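Long-range contact in glycerol dehydrogenase (Bacillus coagulans, PDB 6CSJ), which probably oxidises glycerol and related polyols with a nicotinamide cofactor, and in this double mutant has acquired D-lactate dehydrogenase activity: residues 171-183 with 195-207. The protein carries 2 engineered substitutions. Residues are numbered along the deposited sequence; the frame is centred on the assembly and turned at random.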
ATOM      1  N   ASP A 171       5.665  -1.127  -4.739  1.00 23.29           N
ATOM      2  CA  ASP A 171       5.381  -0.364  -3.523  1.00 23.94           C
ATOM      3  C   ASP A 171       6.318  -0.781  -2.379  1.00 22.79           C
ATOM      4  O   ASP A 171       6.903   0.069  -1.712  1.00 19.25           O
ATOM      5  CB  ASP A 171       3.907  -0.561  -3.117  1.00 31.50           C
ATOM      6  CG  ASP A 171       3.303   0.647  -2.408  1.00 35.77           C
ATOM      7  OD1 ASP A 171       3.675   1.795  -2.766  1.00 44.01           O
ATOM      8  OD2 ASP A 171       2.437   0.457  -1.523  1.00 32.05           O
ATOM      9  N   ALA A 172       6.475  -2.091  -2.185  1.00 22.30           N
ATOM     10  CA  ALA A 172       7.381  -2.652  -1.163  1.00 23.26           C
ATOM     11  C   ALA A 172       8.871  -2.322  -1.381  1.00 20.95           C
ATOM     12  O   ALA A 172       9.636  -2.208  -0.419  1.00 18.19           O
ATOM     13  CB  ALA A 172       7.195  -4.160  -1.077  1.00 24.74           C
ATOM     14  N   LEU A 173       9.254  -2.161  -2.643  1.00 21.28           N
ATOM     15  CA  LEU A 173      10.639  -1.895  -3.033  1.00 22.17           C
ATOM     16  C   LEU A 173      11.184  -0.582  -2.456  1.00 21.98           C
ATOM     17  O   LEU A 173      12.358  -0.501  -2.098  1.00 21.30           O
ATOM     18  CB  LEU A 173      10.738  -1.876  -4.561  1.00 22.35           C
ATOM     19  CG  LEU A 173      12.081  -2.146  -5.212  1.00 26.85           C
ATOM     20  CD1 LEU A 173      12.649  -3.500  -4.792  1.00 26.23           C
ATOM     21  CD2 LEU A 173      11.913  -2.073  -6.732  1.00 28.41           C
ATOM     22  N   ALA A 174      10.322   0.430  -2.348  1.00 19.83           N
ATOM     23  CA  ALA A 174      10.710   1.728  -1.810  1.00 19.28           C
ATOM     24  C   ALA A 174      10.992   1.731  -0.317  1.00 18.98           C
ATOM     25  O   ALA A 174      11.748   2.581   0.155  1.00 16.69           O
ATOM     26  CB  ALA A 174       9.628   2.754  -2.103  1.00 21.87           C
ATOM     27  N   THR A 175      10.403   0.792   0.425  1.00 18.37           N
ATOM     28  CA  THR A 175      10.326   0.902   1.884  1.00 18.89           C
ATOM     29  C   THR A 175      11.661   1.047   2.598  1.00 18.74           C
ATOM     30  O   THR A 175      11.801   1.931   3.440  1.00 17.64           O
ATOM     31  CB  THR A 175       9.560  -0.281   2.503  1.00 21.37           C
ATOM     32  OG1 THR A 175       8.286  -0.426   1.857  1.00 21.01           O
ATOM     33  CG2 THR A 175       9.361  -0.064   4.015  1.00 20.99           C
ATOM     34  N   TYR A 176      12.630   0.187   2.280  1.00 18.40           N
ATOM     35  CA  TYR A 176      13.948   0.256   2.923  1.00 19.24           C
ATOM     36  C   TYR A 176      14.682   1.571   2.628  1.00 20.27           C
ATOM     37  O   TYR A 176      15.259   2.178   3.535  1.00 21.21           O
ATOM     38  CB  TYR A 176      14.840  -0.921   2.509  1.00 19.62           C
ATOM     39  CG  TYR A 176      16.234  -0.834   3.112  1.00 21.16           C
ATOM     40  CD1 TYR A 176      16.408  -0.770   4.497  1.00 20.59           C
ATOM     41  CD2 TYR A 176      17.375  -0.780   2.302  1.00 21.56           C
ATOM     42  CE1 TYR A 176      17.667  -0.679   5.055  1.00 18.98           C
ATOM     43  CE2 TYR A 176      18.644  -0.688   2.860  1.00 20.94           C
ATOM     44  CZ  TYR A 176      18.777  -0.640   4.236  1.00 20.51           C
ATOM     45  OH  TYR A 176      20.024  -0.545   4.798  1.00 24.20           O
ATOM     46  N   PHE A 177      14.651   2.003   1.369  1.00 19.82           N
ATOM     47  CA  PHE A 177      15.392   3.182   0.947  1.00 20.34           C
ATOM     48  C   PHE A 177      14.835   4.460   1.580  1.00 20.00           C
ATOM     49  O   PHE A 177      15.605   5.345   2.009  1.00 17.23           O
ATOM     50  CB  PHE A 177      15.418   3.273  -0.583  1.00 22.46           C
ATOM     51  CG  PHE A 177      16.056   2.083  -1.240  1.00 24.41           C
ATOM     52  CD1 PHE A 177      17.413   1.806  -1.046  1.00 25.70           C
ATOM     53  CD2 PHE A 177      15.301   1.207  -2.015  1.00 27.11           C
ATOM     54  CE1 PHE A 177      18.010   0.682  -1.622  1.00 26.24           C
ATOM     55  CE2 PHE A 177      15.899   0.092  -2.605  1.00 30.00           C
ATOM     56  CZ  PHE A 177      17.259  -0.160  -2.422  1.00 26.05           C
ATOM     57  N   GLU A 178      13.504   4.535   1.660  1.00 19.51           N
ATOM     58  CA  GLU A 178      12.815   5.670   2.279  1.00 17.73           C
ATOM     59  C   GLU A 178      13.027   5.702   3.781  1.00 17.72           C
ATOM     60  O   GLU A 178      13.270   6.772   4.348  1.00 19.27           O
ATOM     61  CB  GLU A 178      11.322   5.663   1.935  1.00 17.76           C
ATOM     62  CG  GLU A 178      11.073   5.846   0.443  1.00 20.99           C
ATOM     63  CD  GLU A 178       9.654   6.249   0.102  1.00 26.36           C
ATOM     64  OE1 GLU A 178       8.720   5.420   0.235  1.00 28.17           O
ATOM     65  OE2 GLU A 178       9.483   7.410  -0.324  1.00 28.73           O
ATOM     66  N   ALA A 179      12.955   4.531   4.417  1.00 17.97           N
ATOM     67  CA  ALA A 179      13.202   4.404   5.864  1.00 16.81           C
ATOM     68  C   ALA A 179      14.657   4.686   6.226  1.00 15.53           C
ATOM     69  O   ALA A 179      14.933   5.360   7.223  1.00 15.07           O
ATOM     70  CB  ALA A 179      12.789   3.027   6.356  1.00 15.51           C
ATOM     71  N   ARG A 180      15.586   4.157   5.424  1.00 16.27           N
ATOM     72  CA  ARG A 180      17.027   4.426   5.590  1.00 16.50           C
ATOM     73  C   ARG A 180      17.304   5.923   5.535  1.00 15.37           C
ATOM     74  O   ARG A 180      18.001   6.458   6.394  1.00 14.37           O
ATOM     75  CB  ARG A 180      17.845   3.713   4.510  1.00 17.28           C
ATOM     76  CG  ARG A 180      19.357   3.822   4.678  1.00 18.14           C
ATOM     77  CD  ARG A 180      20.113   2.948   3.674  1.00 19.59           C
ATOM     78  NE  ARG A 180      19.969   3.446   2.309  1.00 20.25           N
ATOM     79  CZ  ARG A 180      20.507   2.872   1.224  1.00 19.58           C
ATOM     80  NH1 ARG A 180      21.213   1.755   1.325  1.00 22.12           N
ATOM     81  NH2 ARG A 180      20.327   3.407   0.019  1.00 19.01           N
ATOM     82  N   ALA A 181      16.749   6.583   4.522  1.00 15.14           N
ATOM     83  CA  ALA A 181      16.911   8.030   4.363  1.00 16.23           C
ATOM     84  C   ALA A 181      16.405   8.813   5.579  1.00 16.25           C
ATOM     85  O   ALA A 181      17.111   9.676   6.106  1.00 17.49           O
ATOM     86  CB  ALA A 181      16.202   8.494   3.096  1.00 15.69           C
ATOM     87  N   THR A 182      15.189   8.491   6.014  1.00 15.54           N
ATOM     88  CA  THR A 182      14.559   9.134   7.161  1.00 16.60           C
ATOM     89  C   THR A 182      15.360   8.939   8.452  1.00 17.05           C
ATOM     90  O   THR A 182      15.558   9.890   9.211  1.00 20.71           O
ATOM     91  CB  THR A 182      13.118   8.634   7.363  1.00 16.57           C
ATOM     92  OG1 THR A 182      12.325   8.918   6.198  1.00 15.70           O
ATOM     93  CG2 THR A 182      12.479   9.295   8.581  1.00 18.09           C
ATOM     94  N   LYS A 183      15.831   7.720   8.696  1.00 18.56           N
ATOM     95  CA  LYS A 183      16.642   7.457   9.888  1.00 19.50           C
ATOM     96  C   LYS A 183      17.990   8.196   9.833  1.00 21.49           C
ATOM     97  O   LYS A 183      18.416   8.773  10.842  1.00 16.23           O
ATOM     98  CB  LYS A 183      16.859   5.964  10.081  1.00 19.36           C
ATOM     99  CG  LYS A 183      17.397   5.576  11.453  1.00 18.66           C
ATOM    100  CD  LYS A 183      17.397   4.072  11.620  1.00 20.16           C
ATOM    101  CE  LYS A 183      17.505   3.660  13.076  1.00 21.45           C
ATOM    102  NZ  LYS A 183      18.840   3.995  13.626  1.00 24.23           N
ATOM    103  N   VAL A 195      12.737   6.859  14.195  1.00 20.11           N
ATOM    104  CA  VAL A 195      12.679   5.486  13.697  1.00 18.32           C
ATOM    105  C   VAL A 195      13.276   4.489  14.694  1.00 18.36           C
ATOM    106  O   VAL A 195      14.420   4.619  15.102  1.00 19.73           O
ATOM    107  CB  VAL A 195      13.376   5.354  12.330  1.00 16.27           C
ATOM    108  CG1 VAL A 195      13.346   3.910  11.831  1.00 15.06           C
ATOM    109  CG2 VAL A 195      12.736   6.286  11.301  1.00 16.74           C
ATOM    110  N   THR A 196      12.476   3.489  15.072  1.00 17.39           N
ATOM    111  CA  THR A 196      12.943   2.371  15.904  1.00 16.28           C
ATOM    112  C   THR A 196      13.862   1.434  15.113  1.00 16.46           C
ATOM    113  O   THR A 196      13.805   1.382  13.876  1.00 14.21           O
ATOM    114  CB  THR A 196      11.768   1.520  16.438  1.00 14.97           C
ATOM    115  OG1 THR A 196      10.976   1.027  15.336  1.00 14.57           O
ATOM    116  CG2 THR A 196      10.895   2.339  17.382  1.00 14.51           C
ATOM    117  N   GLU A 197      14.681   0.677  15.842  1.00 17.21           N
ATOM    118  CA  GLU A 197      15.466  -0.398  15.246  1.00 18.31           C
ATOM    119  C   GLU A 197      14.567  -1.491  14.642  1.00 18.48           C
ATOM    120  O   GLU A 197      14.872  -2.032  13.566  1.00 15.43           O
ATOM    121  CB  GLU A 197      16.427  -1.000  16.279  1.00 22.54           C
ATOM    122  CG  GLU A 197      17.503  -0.037  16.778  1.00 25.91           C
ATOM    123  CD  GLU A 197      18.262   0.662  15.642  1.00 31.35           C
ATOM    124  OE1 GLU A 197      18.666  -0.006  14.661  1.00 32.47           O
ATOM    125  OE2 GLU A 197      18.436   1.898  15.713  1.00 38.44           O
ATOM    126  N   ALA A 198      13.446  -1.785  15.316  1.00 15.92           N
ATOM    127  CA  ALA A 198      12.461  -2.739  14.799  1.00 15.47           C
ATOM    128  C   ALA A 198      11.957  -2.357  13.398  1.00 15.17           C
ATOM    129  O   ALA A 198      11.931  -3.199  12.502  1.00 16.39           O
ATOM    130  CB  ALA A 198      11.293  -2.880  15.760  1.00 15.07           C
ATOM    131  N   ALA A 199      11.593  -1.094  13.200  1.00 15.12           N
ATOM    132  CA  ALA A 199      11.014  -0.665  11.917  1.00 16.19           C
ATOM    133  C   ALA A 199      12.003  -0.707  10.751  1.00 14.86           C
ATOM    134  O   ALA A 199      11.648  -1.124   9.642  1.00 16.07           O
ATOM    135  CB  ALA A 199      10.408   0.729  12.044  1.00 20.14           C
ATOM    136  N   ILE A 200      13.238  -0.274  10.994  1.00 15.97           N
ATOM    137  CA  ILE A 200      14.275  -0.304   9.950  1.00 17.16           C
ATOM    138  C   ILE A 200      14.650  -1.760   9.614  1.00 15.12           C
ATOM    139  O   ILE A 200      14.840  -2.097   8.447  1.00 15.60           O
ATOM    140  CB  ILE A 200      15.503   0.607  10.299  1.00 19.39           C
ATOM    141  CG1 ILE A 200      16.390   0.853   9.083  1.00 20.90           C
ATOM    142  CG2 ILE A 200      16.359   0.037  11.419  1.00 22.11           C
ATOM    143  CD1 ILE A 200      15.731   1.668   7.995  1.00 20.87           C
ATOM    144  N   ALA A 201      14.695  -2.624  10.623  1.00 15.52           N
ATOM    145  CA  ALA A 201      14.915  -4.061  10.408  1.00 16.70           C
ATOM    146  C   ALA A 201      13.807  -4.722   9.570  1.00 17.73           C
ATOM    147  O   ALA A 201      14.097  -5.522   8.683  1.00 18.19           O
ATOM    148  CB  ALA A 201      15.066  -4.773  11.739  1.00 17.37           C
ATOM    149  N   LEU A 202      12.549  -4.378   9.843  1.00 19.05           N
ATOM    150  CA  LEU A 202      11.417  -4.875   9.048  1.00 19.24           C
ATOM    151  C   LEU A 202      11.422  -4.312   7.615  1.00 20.31           C
ATOM    152  O   LEU A 202      11.104  -5.028   6.663  1.00 21.88           O
ATOM    153  CB  LEU A 202      10.080  -4.592   9.747  1.00 18.86           C
ATOM    154  CG  LEU A 202       9.856  -5.361  11.059  1.00 21.40           C
ATOM    155  CD1 LEU A 202       8.564  -4.946  11.731  1.00 21.61           C
ATOM    156  CD2 LEU A 202       9.836  -6.871  10.858  1.00 23.24           C
ATOM    157  N   ALA A 203      11.799  -3.043   7.469  1.00 18.92           N
ATOM    158  CA  ALA A 203      11.967  -2.428   6.151  1.00 20.27           C
ATOM    159  C   ALA A 203      13.069  -3.116   5.325  1.00 20.14           C
ATOM    160  O   ALA A 203      12.907  -3.357   4.129  1.00 16.91           O
ATOM    161  CB  ALA A 203      12.273  -0.948   6.309  1.00 21.76           C
ATOM    162  N   LYS A 204      14.183  -3.424   5.979  1.00 21.94           N
ATOM    163  CA  LYS A 204      15.316  -4.122   5.345  1.00 24.83           C
ATOM    164  C   LYS A 204      14.905  -5.547   4.921  1.00 23.56           C
ATOM    165  O   LYS A 204      15.160  -5.968   3.784  1.00 21.48           O
ATOM    166  CB  LYS A 204      16.535  -4.107   6.304  1.00 27.06           C
ATOM    167  CG  LYS A 204      17.791  -4.881   5.909  1.00 29.38           C
ATOM    168  CD  LYS A 204      18.378  -4.446   4.585  1.00 35.36           C
ATOM    169  CE  LYS A 204      19.597  -5.272   4.193  1.00 35.95           C
ATOM    170  NZ  LYS A 204      19.815  -5.171   2.717  1.00 31.93           N
ATOM    171  N   LEU A 205      14.240  -6.272   5.818  1.00 19.96           N
ATOM    172  CA  LEU A 205      13.716  -7.600   5.477  1.00 18.42           C
ATOM    173  C   LEU A 205      12.725  -7.530   4.311  1.00 18.14           C
ATOM    174  O   LEU A 205      12.700  -8.426   3.472  1.00 17.62           O
ATOM    175  CB  LEU A 205      13.062  -8.260   6.685  1.00 17.75           C
ATOM    176  CG  LEU A 205      12.503  -9.674   6.480  1.00 18.89           C
ATOM    177  CD1 LEU A 205      13.604 -10.697   6.207  1.00 17.74           C
ATOM    178  CD2 LEU A 205      11.676 -10.063   7.697  1.00 18.18           C
ATOM    179  N   CYS A 206      11.922  -6.468   4.268  1.00 18.49           N
ATOM    180  CA  CYS A 206      10.991  -6.250   3.170  1.00 19.88           C
ATOM    181  C   CYS A 206      11.733  -6.244   1.836  1.00 19.54           C
ATOM    182  O   CYS A 206      11.403  -7.031   0.954  1.00 18.55           O
ATOM    183  CB  CYS A 206      10.192  -4.946   3.361  1.00 21.55           C
ATOM    184  SG  CYS A 206       9.033  -4.592   2.013  1.00 21.07           S
ATOM    185  N   TYR A 207      12.749  -5.385   1.721  1.00 17.97           N
ATOM    186  CA  TYR A 207      13.576  -5.280   0.509  1.00 17.04           C
ATOM    187  C   TYR A 207      14.231  -6.613   0.128  1.00 15.49           C
ATOM    188  O   TYR A 207      14.117  -7.062  -1.012  1.00 14.03           O
ATOM    189  CB  TYR A 207      14.673  -4.200   0.666  1.00 16.65           C
ATOM    190  CG  TYR A 207      15.576  -4.108  -0.549  1.00 15.07           C
ATOM    191  CD1 TYR A 207      15.118  -3.541  -1.743  1.00 14.29           C
ATOM    192  CD2 TYR A 207      16.862  -4.651  -0.530  1.00 15.14           C
ATOM    193  CE1 TYR A 207      15.927  -3.480  -2.863  1.00 15.33           C
ATOM    194  CE2 TYR A 207      17.684  -4.598  -1.657  1.00 15.66           C
ATOM    195  CZ  TYR A 207      17.213  -4.017  -2.816  1.00 14.90           C
ATOM    196  OH  TYR A 207      18.021  -3.981  -3.917  1.00 18.10           O
TER
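Y176 and A203 meet where helices 175-183 and 197-207 come closest, their CA atoms 4.6 Å apart. The two segment axes approach to 8.2 Å and run roughly antiparallel. Small residues make this possible: A203 CB packs against T175 CG2 and A179 CB. Y176 is a knob in a hole formed by I200, A203, K204 and Y207. Its CG lies anti to the backbone N (chi1 177°), which sends the ring out across helix 197-207, beside K204. The K204 chain runs beside the ring in the same direction, and its CD makes a CH-pi contact over one face, 3.9 Å from the ring centroid. The K204 ammonium is farther off and pairs with D208. I200 CD1 reaches A179 CB at 3.6 Å. F177 turns its ring edge toward the face of Y207, a T-shaped pair with planes at 71°. L173 CD1 also touches the Y207 ring, whose hydroxyl bonds to E295 of helix 290-303. C206 SG rests on A172 CB at 3.6 Å. The other end is looser and more polar. The V195 methyls CG1 and CG2 lie 4.1 Å from K183 CD and T182 CG2, respectively. The aliphatic part of K183 passes V195 and I200, then bends at its last torsion (chi4 -68°). This brings NZ to E197 OE2 at 3.0 Å, on the syn side and near the carboxylate plane. An alanine in place of K183 would probably leave the E197 carboxylate without this cross-helix mate and uncover V195 and I200. E197 itself is exposed, so solvent probably weakens the salt bridge. The contact lies in the helical part of this iron-containing alcohol dehydrogenase family fold. Its chemistry implies that apolar and aromatic packing does most of the joining, with one charged pair at the solvent-facing end.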